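Local coordinates for lantibiotic dehydratase (Microbispora corallina, PDB 5EHK), which probably dehydrates serine and threonine residues of the precursor peptide of the lantibiotic NAI-107, using glutamyl-tRNA as the source of the activating glutamate, at residues A8-V14 with G148-F154; L501-V507 with A784-L790; W854-R858 with N1083-G1087. All blocks are in the same frame, centred on the assembly; numbering follows the deposited sequence.

All three contacts are largely buried, but they lie in two distant parts of the chain. Interactions 1 and 2 share a sheet region: strand 6-17, which pairs with 147-155 in interaction 1, also lies beside strand 785-792 of interaction 2, and M13 O and V787 N make a probable hydrogen bond between them. Both join antiparallel strands; aromatic stacking and glycine mark the first, aliphatic packing the second. Interaction 3, centred about 65 Å from the centre of interaction 1 and 59 Å from that of interaction 2, belongs to the C-terminal family region. There a strand meets a helix end, and asparagine and arginine side chains bind backbone groups in place of strand-to-strand pairing.

Interaction 1: residues A8-V14 with G148-F154; sequences AWDVFMV and GVSGGRF
F12 and F154 form a T-shaped stack where strand 6-17 runs antiparallel to strand 147-155, joining the start of the chain to a sheet region of the dehydratase. The edge of F12 is aimed at the face of F154, the two ring centroids being 4.8 Å apart and the planes turned by 70°, and F12 CE2 lies over the centre of the F154 ring. The F12 torsion that makes this possible, chi1 52°, sets CG between the backbone N and the carbonyl carbon and carries the ring across the partner strand. One face therefore lies over G152 C and R153 N, and F12 CE1 comes to 3.5 Å from G152 CA. Glycine suits this position because it has no side chain on the side the ring occupies. L378 of strand 366-379 touches both phenylalanines. The edge of F154 meets the main chain of W9: F154 CD2 is 3.3 Å from W9 O, which lies near the ring plane.

V11, M13 and R153 project from the other side of the pair. The R153 chain runs straight to CD and then bends (chi3 -61°), bringing one guanidinium face over V11 CG1, which is 3.6 Å from R153 NH2. Valine offers a compact apolar surface to that flat group. The carboxylate of D10 is engaged by R383 in a salt bridge. Farther along, M13 SD packs against V149 CG1 at 3.6 Å, and F540 touches both residues.

Backbone bonds tie the strands at intervals. At one end F154 N gives a nearly straight bond to D10 O at 3.0 Å; between the ends F12 N reaches G152 O from well above the carbonyl plane. At the other end V14 and S150 exchange N-H···O bonds in both directions, and S150 OG lies 3.5 Å from V14 CB.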
loop_
_atom_site.group_PDB
_atom_site.type_symbol
_atom_site.label_atom_id
_atom_site.label_comp_id
_atom_site.label_asym_id
_atom_site.label_seq_id
_atom_site.Cartn_x
_atom_site.Cartn_y
_atom_site.Cartn_z
ATOM N N ALA A 8 -14.736 3.491 37.800
ATOM C CA ALA A 8 -15.088 2.063 37.777
ATOM C C ALA A 8 -16.446 1.801 38.426
ATOM O O ALA A 8 -16.937 2.602 39.229
ATOM C CB ALA A 8 -14.010 1.222 38.454
ATOM N N TRP A 9 -17.063 0.689 38.047
ATOM C CA TRP A 9 -18.312 0.221 38.654
ATOM C C TRP A 9 -18.095 -0.200 40.098
ATOM O O TRP A 9 -16.971 -0.492 40.491
ATOM C CB TRP A 9 -18.830 -0.998 37.899
ATOM C CG TRP A 9 -19.579 -0.726 36.648
ATOM C CD1 TRP A 9 -19.730 0.473 36.007
ATOM C CD2 TRP A 9 -20.297 -1.687 35.878
ATOM N NE1 TRP A 9 -20.515 0.312 34.886
ATOM C CE2 TRP A 9 -20.862 -1.011 34.781
ATOM C CE3 TRP A 9 -20.525 -3.052 36.019
ATOM C CZ2 TRP A 9 -21.635 -1.654 33.830
ATOM C CZ3 TRP A 9 -21.292 -3.692 35.077
ATOM C CH2 TRP A 9 -21.840 -2.992 33.992
ATOM N N ASP A 10 -19.168 -0.279 40.880
ATOM C CA ASP A 10 -19.033 -0.768 42.250
ATOM C C ASP A 10 -18.686 -2.245 42.239
ATOM O O ASP A 10 -17.799 -2.675 42.974
ATOM C CB ASP A 10 -20.341 -0.631 43.034
ATOM C CG ASP A 10 -20.675 0.795 43.393
ATOM O OD1 ASP A 10 -19.778 1.660 43.335
ATOM O OD2 ASP A 10 -21.840 1.031 43.780
ATOM N N VAL A 11 -19.388 -3.019 41.407
ATOM C CA VAL A 11 -19.173 -4.463 41.352
ATOM C C VAL A 11 -18.278 -4.805 40.190
ATOM O O VAL A 11 -18.104 -3.990 39.276
ATOM C CB VAL A 11 -20.478 -5.252 41.201
ATOM C CG1 VAL A 11 -21.419 -4.928 42.342
ATOM C CG2 VAL A 11 -21.128 -4.948 39.863
ATOM N N PHE A 12 -17.714 -6.009 40.231
ATOM C CA PHE A 12 -16.867 -6.503 39.165
ATOM C C PHE A 12 -16.939 -8.007 39.139
ATOM O O PHE A 12 -17.423 -8.600 40.087
ATOM C CB PHE A 12 -15.419 -6.009 39.308
ATOM C CG PHE A 12 -14.799 -6.256 40.660
ATOM C CD1 PHE A 12 -14.481 -7.547 41.079
ATOM C CD2 PHE A 12 -14.490 -5.190 41.496
ATOM C CE1 PHE A 12 -13.895 -7.770 42.305
ATOM C CE2 PHE A 12 -13.904 -5.409 42.721
ATOM C CZ PHE A 12 -13.610 -6.702 43.126
ATOM N N MET A 13 -16.510 -8.625 38.039
ATOM C CA MET A 13 -16.544 -10.080 37.930
ATOM C C MET A 13 -15.155 -10.641 38.190
ATOM O O MET A 13 -14.163 -9.947 38.011
ATOM C CB MET A 13 -17.070 -10.537 36.566
ATOM C CG MET A 13 -17.434 -12.019 36.508
ATOM S SD MET A 13 -17.823 -12.685 34.867
ATOM C CE MET A 13 -16.199 -12.737 34.101
ATOM N N VAL A 14 -15.091 -11.891 38.629
ATOM C CA VAL A 14 -13.827 -12.534 38.941
ATOM C C VAL A 14 -13.810 -13.824 38.174
ATOM O O VAL A 14 -14.827 -14.521 38.135
ATOM C CB VAL A 14 -13.716 -12.868 40.437
ATOM C CG1 VAL A 14 -12.390 -13.542 40.725
ATOM C CG2 VAL A 14 -13.869 -11.606 41.267
ATOM N N GLY A 148 -14.084 -20.771 36.601
ATOM C CA GLY A 148 -15.383 -20.144 36.605
ATOM C C GLY A 148 -15.381 -18.756 37.189
ATOM O O GLY A 148 -14.313 -18.183 37.395
ATOM N N VAL A 149 -16.574 -18.234 37.487
ATOM C CA VAL A 149 -16.733 -16.816 37.821
ATOM C C VAL A 149 -17.355 -16.589 39.203
ATOM O O VAL A 149 -17.967 -17.499 39.766
ATOM C CB VAL A 149 -17.616 -16.086 36.778
ATOM C CG1 VAL A 149 -16.972 -16.164 35.405
ATOM C CG2 VAL A 149 -18.991 -16.716 36.723
ATOM N N SER A 150 -17.207 -15.377 39.737
ATOM C CA SER A 150 -17.857 -15.003 40.997
ATOM C C SER A 150 -17.993 -13.485 41.148
ATOM O O SER A 150 -17.241 -12.704 40.535
ATOM C CB SER A 150 -17.084 -15.552 42.199
ATOM O OG SER A 150 -15.803 -14.948 42.327
ATOM N N GLY A 151 -18.962 -13.074 41.966
ATOM C CA GLY A 151 -19.143 -11.670 42.321
ATOM C C GLY A 151 -17.998 -11.071 43.143
ATOM O O GLY A 151 -17.244 -11.781 43.817
ATOM N N GLY A 152 -17.850 -9.754 43.063
ATOM C CA GLY A 152 -16.811 -9.043 43.783
ATOM C C GLY A 152 -17.232 -7.597 43.904
ATOM O O GLY A 152 -18.078 -7.139 43.159
ATOM N N ARG A 153 -16.637 -6.858 44.825
ATOM C CA ARG A 153 -17.085 -5.497 45.056
ATOM C C ARG A 153 -15.961 -4.634 45.567
ATOM O O ARG A 153 -15.054 -5.108 46.242
ATOM C CB ARG A 153 -18.211 -5.528 46.084
ATOM C CG ARG A 153 -18.776 -4.183 46.483
ATOM C CD ARG A 153 -19.864 -4.398 47.494
ATOM N NE ARG A 153 -20.903 -5.201 46.863
ATOM C CZ ARG A 153 -21.914 -4.703 46.159
ATOM N NH1 ARG A 153 -22.042 -3.387 46.007
ATOM N NH2 ARG A 153 -22.802 -5.529 45.618
ATOM N N PHE A 154 -16.027 -3.354 45.247
ATOM C CA PHE A 154 -15.144 -2.401 45.873
ATOM C C PHE A 154 -15.789 -1.960 47.174
ATOM O O PHE A 154 -17.009 -1.780 47.264
ATOM C CB PHE A 154 -14.883 -1.211 44.969
ATOM C CG PHE A 154 -14.003 -1.531 43.798
ATOM C CD1 PHE A 154 -12.672 -1.876 43.990
ATOM C CD2 PHE A 154 -14.501 -1.461 42.495
ATOM C CE1 PHE A 154 -11.859 -2.163 42.909
ATOM C CE2 PHE A 154 -13.688 -1.742 41.408
ATOM C CZ PHE A 154 -12.366 -2.090 41.614
#

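Interaction 2: residues L501-V507 with A784-L790; sequences LELGVHV and AEIVVPL
The tight end of this contact is where V507 CG2 sits 3.5 Å from I786 CD1. On the face carrying I786, V505 CG2 lies 4.3 Å from V788 CG1, L503 CD1 meets L790 CD1 at a similar distance, and L501 CD2 leans on L790 CB. Branched aliphatic residues suit this buried face, which helix 380-395 covers: I386 touches both V505 and V788, and A390 touches L503. The two segments form a regular antiparallel beta pair. L501 and L790 exchange backbone hydrogen bonds in both directions, as do V505 and I786, though the latter's modelled distances are doubtfully short; V788 N bonds well to L503 O, while the return bond from L503 N is weak.

The opposite face is looser. G504, partly exposed, has no side chain to set against V787, and the two CA atoms are 4.2 Å apart. E502 CG rests 4.0 Å from P789 CA, while its carboxylate is held by G534 N, T536 and S530. Proline fits here because this is a non-hydrogen-bonded pair, where its missing N-H costs no bond to E502. At the end of the pair H506 ND1 donates to A784 O at 2.8 Å; the carbonyl oxygen lies in the imidazole plane, whereas the donor sits 51° above the carbonyl plane.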
loop_
_atom_site.group_PDB
_atom_site.type_symbol
_atom_site.label_atom_id
_atom_site.label_comp_id
_atom_site.label_asym_id
_atom_site.label_seq_id
_atom_site.Cartn_x
_atom_site.Cartn_y
_atom_site.Cartn_z
ATOM N N LEU A 501 -15.738 0.806 28.972
ATOM C CA LEU A 501 -14.676 -0.149 28.666
ATOM C C LEU A 501 -14.560 -1.207 29.774
ATOM O O LEU A 501 -15.233 -1.096 30.793
ATOM C CB LEU A 501 -13.333 0.553 28.427
ATOM C CG LEU A 501 -12.688 1.277 29.603
ATOM C CD1 LEU A 501 -11.188 1.122 29.493
ATOM C CD2 LEU A 501 -13.096 2.762 29.652
ATOM N N GLU A 502 -13.748 -2.238 29.542
ATOM C CA GLU A 502 -13.516 -3.295 30.516
ATOM C C GLU A 502 -12.058 -3.689 30.487
ATOM O O GLU A 502 -11.541 -4.031 29.434
ATOM C CB GLU A 502 -14.403 -4.521 30.221
ATOM C CG GLU A 502 -15.893 -4.256 30.496
ATOM C CD GLU A 502 -16.818 -5.423 30.168
ATOM O OE1 GLU A 502 -16.480 -6.267 29.293
ATOM O OE2 GLU A 502 -17.904 -5.479 30.788
ATOM N N LEU A 503 -11.386 -3.610 31.631
ATOM C CA LEU A 503 -10.016 -4.081 31.756
ATOM C C LEU A 503 -10.095 -5.330 32.606
ATOM O O LEU A 503 -10.863 -5.394 33.561
ATOM C CB LEU A 503 -9.127 -3.018 32.421
ATOM C CG LEU A 503 -9.070 -1.672 31.690
ATOM C CD1 LEU A 503 -8.354 -0.592 32.491
ATOM C CD2 LEU A 503 -8.424 -1.844 30.304
ATOM N N GLY A 504 -9.336 -6.348 32.249
ATOM C CA GLY A 504 -9.248 -7.519 33.094
ATOM C C GLY A 504 -7.898 -7.405 33.736
ATOM O O GLY A 504 -6.944 -7.110 33.036
ATOM N N VAL A 505 -7.803 -7.592 35.048
ATOM C CA VAL A 505 -6.510 -7.450 35.721
ATOM C C VAL A 505 -6.244 -8.491 36.791
ATOM O O VAL A 505 -7.162 -9.149 37.279
ATOM C CB VAL A 505 -6.296 -6.046 36.340
ATOM C CG1 VAL A 505 -6.220 -4.950 35.263
ATOM C CG2 VAL A 505 -7.356 -5.756 37.380
ATOM N N HIS A 506 -4.964 -8.642 37.116
ATOM C CA HIS A 506 -4.532 -9.343 38.306
ATOM C C HIS A 506 -4.247 -8.268 39.348
ATOM O O HIS A 506 -3.598 -7.250 39.050
ATOM C CB HIS A 506 -3.217 -10.075 38.048
ATOM C CG HIS A 506 -3.315 -11.205 37.069
ATOM N ND1 HIS A 506 -4.258 -12.204 37.171
ATOM C CD2 HIS A 506 -2.554 -11.513 35.989
ATOM C CE1 HIS A 506 -4.084 -13.070 36.187
ATOM N NE2 HIS A 506 -3.057 -12.675 35.455
ATOM N N VAL A 507 -4.734 -8.485 40.568
ATOM C CA VAL A 507 -4.321 -7.670 41.706
ATOM C C VAL A 507 -3.501 -8.542 42.626
ATOM O O VAL A 507 -3.956 -9.613 43.024
ATOM C CB VAL A 507 -5.504 -7.099 42.479
ATOM C CG1 VAL A 507 -4.991 -6.261 43.630
ATOM C CG2 VAL A 507 -6.375 -6.258 41.572
ATOM N N ALA A 784 -5.886 -15.225 39.650
ATOM C CA ALA A 784 -7.250 -14.768 39.554
ATOM C C ALA A 784 -7.276 -13.526 38.706
ATOM O O ALA A 784 -6.408 -12.658 38.837
ATOM C CB ALA A 784 -7.773 -14.460 40.916
ATOM N N GLU A 785 -8.259 -13.453 37.818
ATOM C CA GLU A 785 -8.444 -12.284 36.974
ATOM C C GLU A 785 -9.629 -11.492 37.501
ATOM O O GLU A 785 -10.662 -12.061 37.859
ATOM C CB GLU A 785 -8.679 -12.695 35.515
ATOM C CG GLU A 785 -7.575 -12.259 34.560
ATOM C CD GLU A 785 -7.527 -13.114 33.290
ATOM O OE1 GLU A 785 -8.612 -13.481 32.782
ATOM O OE2 GLU A 785 -6.404 -13.454 32.826
ATOM N N ILE A 786 -9.470 -10.183 37.566
ATOM C CA ILE A 786 -10.566 -9.313 37.942
ATOM C C ILE A 786 -11.011 -8.526 36.714
ATOM O O ILE A 786 -10.191 -7.884 36.065
ATOM C CB ILE A 786 -10.130 -8.375 39.082
ATOM C CG1 ILE A 786 -9.859 -9.212 40.331
ATOM C CG2 ILE A 786 -11.184 -7.350 39.358
ATOM C CD1 ILE A 786 -9.095 -8.491 41.398
ATOM N N VAL A 787 -12.287 -8.612 36.358
ATOM C CA VAL A 787 -12.797 -7.818 35.244
ATOM C C VAL A 787 -13.563 -6.609 35.747
ATOM O O VAL A 787 -14.678 -6.725 36.254
ATOM C CB VAL A 787 -13.746 -8.614 34.349
ATOM C CG1 VAL A 787 -14.065 -7.811 33.111
ATOM C CG2 VAL A 787 -13.127 -9.927 33.961
ATOM N N VAL A 788 -12.988 -5.436 35.570
ATOM C CA VAL A 788 -13.600 -4.235 36.092
ATOM C C VAL A 788 -14.032 -3.284 34.996
ATOM O O VAL A 788 -13.209 -2.773 34.277
ATOM C CB VAL A 788 -12.660 -3.555 37.132
ATOM C CG1 VAL A 788 -11.221 -3.966 36.920
ATOM C CG2 VAL A 788 -12.849 -2.029 37.179
ATOM N N PRO A 789 -15.348 -3.081 34.848
ATOM C CA PRO A 789 -15.909 -2.107 33.899
ATOM C C PRO A 789 -15.661 -0.683 34.372
ATOM O O PRO A 789 -15.513 -0.468 35.560
ATOM C CB PRO A 789 -17.411 -2.409 33.926
ATOM C CG PRO A 789 -17.496 -3.834 34.447
ATOM C CD PRO A 789 -16.377 -3.961 35.427
ATOM N N LEU A 790 -15.616 0.269 33.451
ATOM C CA LEU A 790 -15.434 1.682 33.764
ATOM C C LEU A 790 -16.259 2.491 32.765
ATOM O O LEU A 790 -16.420 2.063 31.618
ATOM C CB LEU A 790 -13.953 2.081 33.678
ATOM C CG LEU A 790 -12.957 1.392 34.631
ATOM C CD1 LEU A 790 -12.342 0.201 33.957
ATOM C CD2 LEU A 790 -11.852 2.321 35.160
#

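Interaction 3: residues W854-R858 with N1083-G1087; sequences WFFIR and NRLIG
The backbone of F856-R858 passes the last turn of helix 1068-1085, with I857 CA 5.6 Å from R1084 CA. N1083, whose CG stands anti to the backbone N (chi1 -178°), reaches across to grip one residue of the strand twice: its OD1 accepts from R858 N at 2.8 Å and its ND2 donates to R858 O at the same distance. An amide suits this task because it carries an acceptor and a donor side by side.

Strand 853-861 is an outermost strand, within this chain, of a four-stranded antiparallel sheet. F855 and I857 bond to the neighbouring strand 864-872, while F856 O and the backbone of R858 are met by the helix side chains. R1084 lays its CG over the face of F856, 4.0 Å from the ring centroid, and then bends so that NH1 donates to F856 O at 3.0 Å. That oxygen lies in the guanidinium plane, which is turned 84° from the ring, and D930 forms a salt bridge with R1084 NE. R858 points its NH1 back toward the carbonyl of R1084, although their modelled distance is doubtfully short. A positive charge would suit this carbonyl-rich helix end, and the R858 NH2 forms a salt bridge with D832.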
loop_
_atom_site.group_PDB
_atom_site.type_symbol
_atom_site.label_atom_id
_atom_site.label_comp_id
_atom_site.label_asym_id
_atom_site.label_seq_id
_atom_site.Cartn_x
_atom_site.Cartn_y
_atom_site.Cartn_z
ATOM N N TRP A 854 -22.760 20.778 -24.476
ATOM C CA TRP A 854 -21.536 20.000 -24.373
ATOM C C TRP A 854 -20.712 20.592 -23.249
ATOM O O TRP A 854 -20.882 21.761 -22.927
ATOM C CB TRP A 854 -20.746 20.023 -25.683
ATOM C CG TRP A 854 -19.934 21.269 -25.812
ATOM C CD1 TRP A 854 -20.350 22.456 -26.323
ATOM C CD2 TRP A 854 -18.573 21.459 -25.415
ATOM N NE1 TRP A 854 -19.344 23.367 -26.271
ATOM C CE2 TRP A 854 -18.234 22.785 -25.720
ATOM C CE3 TRP A 854 -17.606 20.635 -24.823
ATOM C CZ2 TRP A 854 -16.976 23.313 -25.474
ATOM C CZ3 TRP A 854 -16.361 21.151 -24.573
ATOM C CH2 TRP A 854 -16.053 22.482 -24.897
ATOM N N PHE A 855 -19.857 19.787 -22.628
ATOM C CA PHE A 855 -18.891 20.327 -21.682
ATOM C C PHE A 855 -17.738 19.351 -21.463
ATOM O O PHE A 855 -17.798 18.214 -21.920
ATOM C CB PHE A 855 -19.565 20.783 -20.378
ATOM C CG PHE A 855 -20.035 19.667 -19.466
ATOM C CD1 PHE A 855 -21.363 19.249 -19.473
ATOM C CD2 PHE A 855 -19.158 19.046 -18.572
ATOM C CE1 PHE A 855 -21.810 18.238 -18.598
ATOM C CE2 PHE A 855 -19.609 18.024 -17.694
ATOM C CZ PHE A 855 -20.931 17.622 -17.715
ATOM N N PHE A 856 -16.683 19.780 -20.785
ATOM C CA PHE A 856 -15.644 18.836 -20.456
ATOM C C PHE A 856 -15.177 19.066 -19.038
ATOM O O PHE A 856 -15.188 20.200 -18.552
ATOM C CB PHE A 856 -14.456 18.946 -21.414
ATOM C CG PHE A 856 -13.448 19.980 -21.000
ATOM C CD1 PHE A 856 -12.449 19.677 -20.074
ATOM C CD2 PHE A 856 -13.498 21.258 -21.529
ATOM C CE1 PHE A 856 -11.559 20.628 -19.681
ATOM C CE2 PHE A 856 -12.593 22.202 -21.141
ATOM C CZ PHE A 856 -11.621 21.891 -20.219
ATOM N N ILE A 857 -14.730 17.985 -18.401
ATOM C CA ILE A 857 -14.075 18.067 -17.114
ATOM C C ILE A 857 -12.792 17.210 -17.135
ATOM O O ILE A 857 -12.672 16.243 -17.897
ATOM C CB ILE A 857 -14.977 17.602 -15.948
ATOM C CG1 ILE A 857 -15.222 16.093 -15.997
ATOM C CG2 ILE A 857 -16.305 18.341 -15.930
ATOM C CD1 ILE A 857 -15.939 15.568 -14.783
ATOM N N ARG A 858 -11.844 17.584 -16.286
ATOM C CA ARG A 858 -10.663 16.800 -16.019
ATOM C C ARG A 858 -11.042 15.923 -14.823
ATOM O O ARG A 858 -11.623 16.384 -13.840
ATOM C CB ARG A 858 -9.496 17.744 -15.713
ATOM C CG ARG A 858 -9.140 18.649 -16.890
ATOM C CD ARG A 858 -8.282 19.900 -16.526
ATOM N NE ARG A 858 -7.053 19.999 -17.276
ATOM C CZ ARG A 858 -6.674 21.009 -18.049
ATOM N NH1 ARG A 858 -7.407 22.083 -18.240
ATOM N NH2 ARG A 858 -5.524 20.896 -18.670
ATOM N N ASN A 1083 -11.024 23.248 -12.167
ATOM C CA ASN A 1083 -10.861 21.939 -12.760
ATOM C C ASN A 1083 -10.635 22.097 -14.253
ATOM O O ASN A 1083 -9.657 21.609 -14.770
ATOM C CB ASN A 1083 -12.057 21.015 -12.489
ATOM C CG ASN A 1083 -11.857 19.614 -13.085
ATOM O OD1 ASN A 1083 -12.369 19.303 -14.163
ATOM N ND2 ASN A 1083 -11.106 18.774 -12.391
ATOM N N ARG A 1084 -11.470 22.860 -14.943
ATOM C CA ARG A 1084 -11.306 22.910 -16.378
ATOM C C ARG A 1084 -9.995 23.541 -16.801
ATOM O O ARG A 1084 -9.440 23.189 -17.829
ATOM C CB ARG A 1084 -12.471 23.638 -17.033
ATOM C CG ARG A 1084 -13.656 22.761 -17.280
ATOM C CD ARG A 1084 -14.747 23.555 -17.928
ATOM N NE ARG A 1084 -15.715 24.022 -16.948
ATOM C CZ ARG A 1084 -16.698 23.267 -16.474
ATOM N NH1 ARG A 1084 -16.830 22.003 -16.876
ATOM N NH2 ARG A 1084 -17.545 23.777 -15.598
ATOM N N LEU A 1085 -9.514 24.481 -16.005
ATOM C CA LEU A 1085 -8.355 25.271 -16.375
ATOM C C LEU A 1085 -7.062 24.657 -15.790
ATOM O O LEU A 1085 -6.096 24.433 -16.521
ATOM C CB LEU A 1085 -8.550 26.721 -15.923
ATOM C CG LEU A 1085 -8.578 27.953 -16.837
ATOM C CD1 LEU A 1085 -8.562 27.656 -18.312
ATOM C CD2 LEU A 1085 -9.766 28.804 -16.479
ATOM N N ILE A 1086 -7.051 24.313 -14.505
ATOM C CA ILE A 1086 -5.819 23.778 -13.910
ATOM C C ILE A 1086 -6.155 22.543 -13.103
ATOM O O ILE A 1086 -7.072 21.785 -13.448
ATOM C CB ILE A 1086 -5.119 24.807 -12.997
ATOM C CG1 ILE A 1086 -6.093 25.321 -11.935
ATOM C CG2 ILE A 1086 -4.582 25.988 -13.807
ATOM C CD1 ILE A 1086 -5.467 26.211 -10.922
ATOM N N GLY A 1087 -5.411 22.286 -12.047
ATOM C CA GLY A 1087 -5.870 21.223 -11.176
ATOM C C GLY A 1087 -5.815 19.814 -11.739
ATOM O O GLY A 1087 -5.637 19.584 -12.938
#